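Local coordinates for protein superoxide reductase (Giardia intestinalis, PDB 4D7P) that probably reduces superoxide at a single non-haem iron centre, which would help the parasite withstand oxidative stress, at residues M23-G35 against E77-K89. Residues are numbered along the deposited sequence; the frame is centred on the assembly and turned at random.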
ATOM      1  N   MET A  23     -10.991   7.631  16.276  1.00 35.52           N
ATOM      2  CA  MET A  23     -11.326   8.533  15.175  1.00 33.86           C
ATOM      3  C   MET A  23     -11.793   9.891  15.687  1.00 37.67           C
ATOM      4  O   MET A  23     -12.679   9.962  16.540  1.00 39.61           O
ATOM      5  CB  MET A  23     -12.421   7.925  14.297  1.00 34.58           C
ATOM      6  CG  MET A  23     -11.930   7.034  13.163  1.00 39.06           C
ATOM      7  SD  MET A  23     -13.324   6.374  12.223  1.00 43.90           S
ATOM      8  CE  MET A  23     -13.945   5.237  13.443  1.00 35.24           C
ATOM      9  N   LYS A  24     -11.201  10.966  15.177  1.00 33.95           N
ATOM     10  CA  LYS A  24     -11.718  12.314  15.429  1.00 30.84           C
ATOM     11  C   LYS A  24     -12.138  12.958  14.105  1.00 35.21           C
ATOM     12  O   LYS A  24     -11.351  13.006  13.162  1.00 40.99           O
ATOM     13  CB  LYS A  24     -10.682  13.181  16.153  1.00 34.20           C
ATOM     14  CG  LYS A  24     -10.245  12.611  17.515  1.00 39.56           C
ATOM     15  CD  LYS A  24     -10.391  13.637  18.630  1.00 45.34           C
ATOM     16  CE  LYS A  24     -10.307  12.995  20.004  1.00 44.73           C
ATOM     17  NZ  LYS A  24     -11.559  13.190  20.787  1.00 52.71           N
ATOM     18  N   LEU A  25     -13.373  13.458  14.048  1.00 35.13           N
ATOM     19  CA  LEU A  25     -13.954  13.992  12.814  1.00 37.32           C
ATOM     20  C   LEU A  25     -14.127  15.511  12.854  1.00 37.10           C
ATOM     21  O   LEU A  25     -14.780  16.045  13.753  1.00 38.05           O
ATOM     22  CB  LEU A  25     -15.303  13.323  12.554  1.00 33.10           C
ATOM     23  CG  LEU A  25     -16.096  13.682  11.301  1.00 33.24           C
ATOM     24  CD1 LEU A  25     -15.357  13.196  10.061  1.00 30.38           C
ATOM     25  CD2 LEU A  25     -17.488  13.052  11.394  1.00 34.61           C
ATOM     26  N   SER A  26     -13.536  16.195  11.874  1.00 32.38           N
ATOM     27  CA  SER A  26     -13.637  17.648  11.720  1.00 35.21           C
ATOM     28  C   SER A  26     -14.113  17.959  10.312  1.00 31.96           C
ATOM     29  O   SER A  26     -13.301  17.998   9.399  1.00 38.24           O
ATOM     30  CB  SER A  26     -12.290  18.344  11.948  1.00 39.60           C
ATOM     31  OG  SER A  26     -11.517  17.703  12.948  1.00 39.78           O
ATOM     32  N   GLY A  27     -15.409  18.189  10.125  1.00 30.41           N
ATOM     33  CA  GLY A  27     -15.945  18.292   8.778  1.00 30.19           C
ATOM     34  C   GLY A  27     -15.807  16.937   8.095  1.00 24.66           C
ATOM     35  O   GLY A  27     -16.394  15.950   8.537  1.00 27.61           O
ATOM     36  N   ASN A  28     -15.005  16.861   7.039  1.00 28.78           N
ATOM     37  CA  ASN A  28     -14.821  15.579   6.368  1.00 32.69           C
ATOM     38  C   ASN A  28     -13.418  15.041   6.627  1.00 31.07           C
ATOM     39  O   ASN A  28     -13.016  14.014   6.074  1.00 28.66           O
ATOM     40  CB  ASN A  28     -15.093  15.696   4.862  1.00 29.63           C
ATOM     41  CG  ASN A  28     -14.082  16.559   4.152  1.00 39.12           C
ATOM     42  OD1 ASN A  28     -13.510  17.475   4.744  1.00 45.50           O
ATOM     43  ND2 ASN A  28     -13.845  16.269   2.869  1.00 38.21           N
ATOM     44  N   HIS A  29     -12.694  15.740   7.495  1.00 28.54           N
ATOM     45  CA  HIS A  29     -11.353  15.346   7.894  1.00 29.06           C
ATOM     46  C   HIS A  29     -11.384  14.364   9.056  1.00 25.68           C
ATOM     47  O   HIS A  29     -12.076  14.598  10.052  1.00 26.15           O
ATOM     48  CB  HIS A  29     -10.542  16.562   8.302  1.00 21.85           C
ATOM     49  CG  HIS A  29      -9.108  16.253   8.531  1.00 25.11           C
ATOM     50  ND1 HIS A  29      -8.178  16.259   7.515  1.00 28.46           N
ATOM     51  CD2 HIS A  29      -8.447  15.873   9.649  1.00 26.08           C
ATOM     52  CE1 HIS A  29      -6.999  15.920   8.004  1.00 28.96           C
ATOM     53  NE2 HIS A  29      -7.134  15.684   9.297  1.00 29.26           N
ATOM     54  N   VAL A  30     -10.606  13.294   8.950  1.00 25.42           N
ATOM     55  CA  VAL A  30     -10.601  12.246   9.964  1.00 25.60           C
ATOM     56  C   VAL A  30      -9.181  12.021  10.476  1.00 25.80           C
ATOM     57  O   VAL A  30      -8.307  11.658   9.704  1.00 26.54           O
ATOM     58  CB  VAL A  30     -11.149  10.914   9.410  1.00 27.77           C
ATOM     59  CG1 VAL A  30     -11.116   9.844  10.486  1.00 23.91           C
ATOM     60  CG2 VAL A  30     -12.559  11.097   8.861  1.00 29.84           C
ATOM     61  N   ASP A  31      -8.942  12.267  11.764  1.00 25.70           N
ATOM     62  CA  ASP A  31      -7.634  11.987  12.374  1.00 26.14           C
ATOM     63  C   ASP A  31      -7.696  10.704  13.172  1.00 32.55           C
ATOM     64  O   ASP A  31      -8.611  10.526  13.968  1.00 28.12           O
ATOM     65  CB  ASP A  31      -7.183  13.131  13.294  1.00 33.63           C
ATOM     66  CG  ASP A  31      -6.818  14.380  12.530  1.00 38.62           C
ATOM     67  OD1 ASP A  31      -5.776  14.380  11.840  1.00 41.90           O
ATOM     68  OD2 ASP A  31      -7.573  15.365  12.619  1.00 45.79           O
ATOM     69  N   ILE A  32      -6.715   9.830  12.975  1.00 26.96           N
ATOM     70  CA  ILE A  32      -6.697   8.530  13.632  1.00 25.38           C
ATOM     71  C   ILE A  32      -5.412   8.282  14.419  1.00 32.23           C
ATOM     72  O   ILE A  32      -4.322   8.615  13.953  1.00 32.17           O
ATOM     73  CB  ILE A  32      -6.858   7.388  12.606  1.00 27.52           C
ATOM     74  CG1 ILE A  32      -8.165   7.547  11.826  1.00 25.70           C
ATOM     75  CG2 ILE A  32      -6.753   6.038  13.305  1.00 25.46           C
ATOM     76  CD1 ILE A  32      -8.352   6.528  10.751  1.00 26.50           C
ATOM     77  N   ARG A  33      -5.548   7.706  15.611  1.00 32.58           N
ATOM     78  CA  ARG A  33      -4.403   7.186  16.364  1.00 29.86           C
ATOM     79  C   ARG A  33      -4.786   5.916  17.119  1.00 37.67           C
ATOM     80  O   ARG A  33      -5.924   5.780  17.587  1.00 34.45           O
ATOM     81  CB  ARG A  33      -3.859   8.232  17.343  1.00 29.74           C
ATOM     82  CG  ARG A  33      -4.892   8.820  18.261  1.00 36.72           C
ATOM     83  CD  ARG A  33      -4.220   9.622  19.368  1.00 51.28           C
ATOM     84  NE  ARG A  33      -3.641   8.758  20.399  1.00 63.47           N
ATOM     85  CZ  ARG A  33      -2.517   9.023  21.062  1.00 67.34           C
ATOM     86  NH1 ARG A  33      -1.828  10.125  20.793  1.00 66.91           N
ATOM     87  NH2 ARG A  33      -2.072   8.179  21.985  1.00 63.98           N
ATOM     88  N   CYS A  34      -3.835   4.991  17.219  1.00 39.73           N
ATOM     89  CA  CYS A  34      -4.025   3.740  17.954  1.00 30.79           C
ATOM     90  C   CYS A  34      -3.086   3.664  19.163  1.00 32.09           C
ATOM     91  O   CYS A  34      -1.870   3.570  18.993  1.00 34.26           O
ATOM     92  CB  CYS A  34      -3.765   2.546  17.042  1.00 29.84           C
ATOM     93  SG  CYS A  34      -4.451   2.692  15.385  1.00 36.47           S
ATOM     94  N   GLY A  35      -3.627   3.709  20.378  1.00 34.96           N
ATOM     95  CA  GLY A  35      -5.039   3.918  20.603  1.00 39.50           C
ATOM     96  C   GLY A  35      -5.248   5.331  21.101  1.00 47.75           C
ATOM     97  O   GLY A  35      -4.365   6.180  20.946  1.00 47.92           O
ATOM     98  N   GLU A  77       4.814   5.740  14.133  1.00 28.94           N
ATOM     99  CA  GLU A  77       3.785   5.342  15.090  1.00 26.53           C
ATOM    100  C   GLU A  77       2.446   5.245  14.386  1.00 24.01           C
ATOM    101  O   GLU A  77       2.282   5.851  13.334  1.00 24.06           O
ATOM    102  CB  GLU A  77       3.729   6.351  16.232  1.00 29.95           C
ATOM    103  CG  GLU A  77       5.079   6.528  16.891  1.00 37.81           C
ATOM    104  CD  GLU A  77       4.979   7.289  18.182  1.00 39.98           C
ATOM    105  OE1 GLU A  77       4.616   6.669  19.197  1.00 52.85           O
ATOM    106  OE2 GLU A  77       5.261   8.501  18.182  1.00 43.50           O
ATOM    107  N   PRO A  78       1.498   4.470  14.945  1.00 27.67           N
ATOM    108  CA  PRO A  78       0.217   4.232  14.253  1.00 21.64           C
ATOM    109  C   PRO A  78      -0.758   5.395  14.362  1.00 26.22           C
ATOM    110  O   PRO A  78      -1.684   5.384  15.180  1.00 26.13           O
ATOM    111  CB  PRO A  78      -0.346   2.993  14.961  1.00 26.48           C
ATOM    112  CG  PRO A  78       0.275   3.050  16.341  1.00 30.77           C
ATOM    113  CD  PRO A  78       1.679   3.556  16.090  1.00 24.77           C
ATOM    114  N   VAL A  79      -0.528   6.396  13.517  1.00 26.67           N
ATOM    115  CA  VAL A  79      -1.471   7.469  13.280  1.00 22.87           C
ATOM    116  C   VAL A  79      -1.816   7.514  11.798  1.00 25.30           C
ATOM    117  O   VAL A  79      -1.098   6.948  10.956  1.00 21.78           O
ATOM    118  CB  VAL A  79      -0.894   8.830  13.703  1.00 24.24           C
ATOM    119  CG1 VAL A  79      -0.480   8.788  15.168  1.00 24.06           C
ATOM    120  CG2 VAL A  79       0.307   9.171  12.858  1.00 23.72           C
ATOM    121  N   ALA A  80      -2.906   8.196  11.476  1.00 22.70           N
ATOM    122  CA  ALA A  80      -3.255   8.441  10.089  1.00 18.51           C
ATOM    123  C   ALA A  80      -4.244   9.589   9.977  1.00 21.76           C
ATOM    124  O   ALA A  80      -4.890   9.961  10.957  1.00 26.04           O
ATOM    125  CB  ALA A  80      -3.846   7.160   9.438  1.00 20.68           C
ATOM    126  N   SER A  81      -4.359  10.163   8.783  1.00 20.84           N
ATOM    127  CA  SER A  81      -5.518  11.003   8.527  1.00 24.22           C
ATOM    128  C   SER A  81      -6.032  10.854   7.102  1.00 24.48           C
ATOM    129  O   SER A  81      -5.296  10.500   6.180  1.00 20.26           O
ATOM    130  CB  SER A  81      -5.219  12.475   8.849  1.00 28.59           C
ATOM    131  OG  SER A  81      -4.037  12.939   8.232  1.00 38.73           O
ATOM    132  N   PHE A  82      -7.327  11.095   6.960  1.00 24.65           N
ATOM    133  CA  PHE A  82      -8.019  11.012   5.691  1.00 22.35           C
ATOM    134  C   PHE A  82      -8.874  12.233   5.535  1.00 27.00           C
ATOM    135  O   PHE A  82      -9.144  12.946   6.503  1.00 26.85           O
ATOM    136  CB  PHE A  82      -8.887   9.771   5.627  1.00 21.24           C
ATOM    137  CG  PHE A  82      -8.122   8.498   5.788  1.00 25.38           C
ATOM    138  CD1 PHE A  82      -7.705   8.077   7.036  1.00 22.54           C
ATOM    139  CD2 PHE A  82      -7.810   7.719   4.682  1.00 29.03           C
ATOM    140  CE1 PHE A  82      -6.999   6.896   7.188  1.00 27.72           C
ATOM    141  CE2 PHE A  82      -7.112   6.543   4.830  1.00 32.65           C
ATOM    142  CZ  PHE A  82      -6.701   6.133   6.089  1.00 28.58           C
ATOM    143  N   ARG A  83      -9.311  12.485   4.316  1.00 24.47           N
ATOM    144  CA  ARG A  83     -10.289  13.530   4.123  1.00 28.16           C
ATOM    145  C   ARG A  83     -11.319  12.970   3.170  1.00 28.74           C
ATOM    146  O   ARG A  83     -11.044  12.758   1.996  1.00 25.15           O
ATOM    147  CB  ARG A  83      -9.641  14.800   3.594  1.00 31.98           C
ATOM    148  CG  ARG A  83     -10.541  16.015   3.670  1.00 39.46           C
ATOM    149  CD  ARG A  83      -9.746  17.290   3.523  1.00 44.53           C
ATOM    150  NE  ARG A  83      -9.916  18.146   4.685  1.00 51.54           N
ATOM    151  CZ  ARG A  83      -8.922  18.648   5.405  1.00 54.38           C
ATOM    152  NH1 ARG A  83      -7.666  18.391   5.083  1.00 58.12           N
ATOM    153  NH2 ARG A  83      -9.192  19.414   6.453  1.00 60.75           N
ATOM    154  N   VAL A  84     -12.503  12.704   3.697  1.00 29.10           N
ATOM    155  CA  VAL A  84     -13.483  11.935   2.965  1.00 27.84           C
ATOM    156  C   VAL A  84     -14.204  12.751   1.904  1.00 31.05           C
ATOM    157  O   VAL A  84     -14.874  13.731   2.201  1.00 33.16           O
ATOM    158  CB  VAL A  84     -14.517  11.322   3.923  1.00 27.96           C
ATOM    159  CG1 VAL A  84     -15.573  10.557   3.136  1.00 41.12           C
ATOM    160  CG2 VAL A  84     -13.820  10.409   4.918  1.00 27.70           C
ATOM    161  N   CYS A  85     -14.068  12.331   0.654  1.00 28.17           N
ATOM    162  CA  CYS A  85     -14.825  12.948  -0.430  1.00 28.02           C
ATOM    163  C   CYS A  85     -16.306  12.708  -0.256  1.00 36.83           C
ATOM    164  O   CYS A  85     -16.702  11.601   0.095  1.00 40.48           O
ATOM    165  CB  CYS A  85     -14.385  12.393  -1.780  1.00 30.54           C
ATOM    166  SG  CYS A  85     -12.721  12.838  -2.231  1.00 38.99           S
ATOM    167  N   ASP A  86     -17.118  13.735  -0.502  1.00 37.73           N
ATOM    168  CA  ASP A  86     -18.564  13.558  -0.505  1.00 42.07           C
ATOM    169  C   ASP A  86     -19.045  12.801   0.742  1.00 44.26           C
ATOM    170  O   ASP A  86     -19.659  11.741   0.613  1.00 42.23           O
ATOM    171  CB  ASP A  86     -18.994  12.796  -1.763  1.00 38.61           C
ATOM    172  CG  ASP A  86     -18.544  13.475  -3.048  1.00 52.96           C
ATOM    173  OD1 ASP A  86     -18.655  14.716  -3.143  1.00 57.65           O
ATOM    174  OD2 ASP A  86     -18.079  12.767  -3.968  1.00 55.22           O
ATOM    175  N   LEU A  87     -18.742  13.320   1.935  1.00 40.76           N
ATOM    176  CA  LEU A  87     -19.021  12.600   3.187  1.00 36.75           C
ATOM    177  C   LEU A  87     -20.500  12.266   3.360  1.00 41.81           C
ATOM    178  O   LEU A  87     -20.854  11.245   3.969  1.00 35.40           O
ATOM    179  CB  LEU A  87     -18.541  13.408   4.397  1.00 36.05           C
ATOM    180  CG  LEU A  87     -18.731  12.771   5.786  1.00 42.55           C
ATOM    181  CD1 LEU A  87     -17.867  11.537   5.952  1.00 33.66           C
ATOM    182  CD2 LEU A  87     -18.453  13.763   6.922  1.00 36.11           C
ATOM    183  N   GLU A  88     -21.364  13.119   2.814  1.00 43.45           N
ATOM    184  CA  GLU A  88     -22.802  12.951   2.975  1.00 55.19           C
ATOM    185  C   GLU A  88     -23.269  11.647   2.331  1.00 49.72           C
ATOM    186  O   GLU A  88     -24.369  11.165   2.597  1.00 43.90           O
ATOM    187  CB  GLU A  88     -23.557  14.152   2.385  1.00 60.75           C
ATOM    188  CG  GLU A  88     -23.427  14.321   0.870  1.00 74.36           C
ATOM    189  CD  GLU A  88     -22.161  15.060   0.450  1.00 84.98           C
ATOM    190  OE1 GLU A  88     -21.413  15.526   1.341  1.00 86.18           O
ATOM    191  OE2 GLU A  88     -21.920  15.171  -0.777  1.00 87.57           O
ATOM    192  N   LYS A  89     -22.413  11.065   1.499  1.00 44.83           N
ATOM    193  CA  LYS A  89     -22.775   9.853   0.788  1.00 47.63           C
ATOM    194  C   LYS A  89     -22.719   8.622   1.689  1.00 45.03           C
ATOM    195  O   LYS A  89     -23.198   7.556   1.306  1.00 49.21           O
ATOM    196  CB  LYS A  89     -21.869   9.664  -0.436  1.00 54.40           C
ATOM    197  CG  LYS A  89     -22.098  10.714  -1.543  1.00 59.56           C
ATOM    198  CD  LYS A  89     -21.302  10.401  -2.811  1.00 62.97           C
ATOM    199  CE  LYS A  89     -21.497  11.477  -3.879  1.00 66.11           C
ATOM    200  NZ  LYS A  89     -20.871  11.101  -5.182  1.00 66.62           N
TER
HETATM  201  O   HOH W   1     -12.306  20.339   7.326  1.00 41.93           O
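Asn28 ND2 is gripped by two oxygens: it donates to Val84 O at 2.8 Å, approaching from above that carbonyl's plane, and to Glu77 OE2 of the second subunit. With chi1 at 67°, Asn28 CG lies between the backbone N and the carbonyl carbon, which turns the amide to Val84, whose N bonds Asn28 O. These bonds continue the antiparallel ladder of strands 29-34 and 79-83, in the three-stranded sheet of the immunoglobulin-like superoxide reductase sandwich. Ile32 N to Ala80 O, at 2.7 Å, is its shortest rung; Cys34 N to Pro78 O is the rung on the iron side, the Pro78 side chain being about 9 Å from the metal. Inside the sandwich Ile32 CD1 meets Phe82 CE1 at 3.8 Å; Ile32 packs on Ile51 and Phe82 on Leu53, both of strand 48-57. On the reverse face, Ser81 OG bonds Ser81 OG of the second subunit, and Arg83 packs on that subunit's Glu77. His29 ND1 lies over the centre of the Arg83 guanidinium, 3.3 Å from Arg83 CZ, the planes 48° apart and no hydrogen bond formed. His29 NE2 makes a weak bond to Asp31 OD1, at 3.2 Å, and Phe82 O lies over one face of the imidazole, toward its rim.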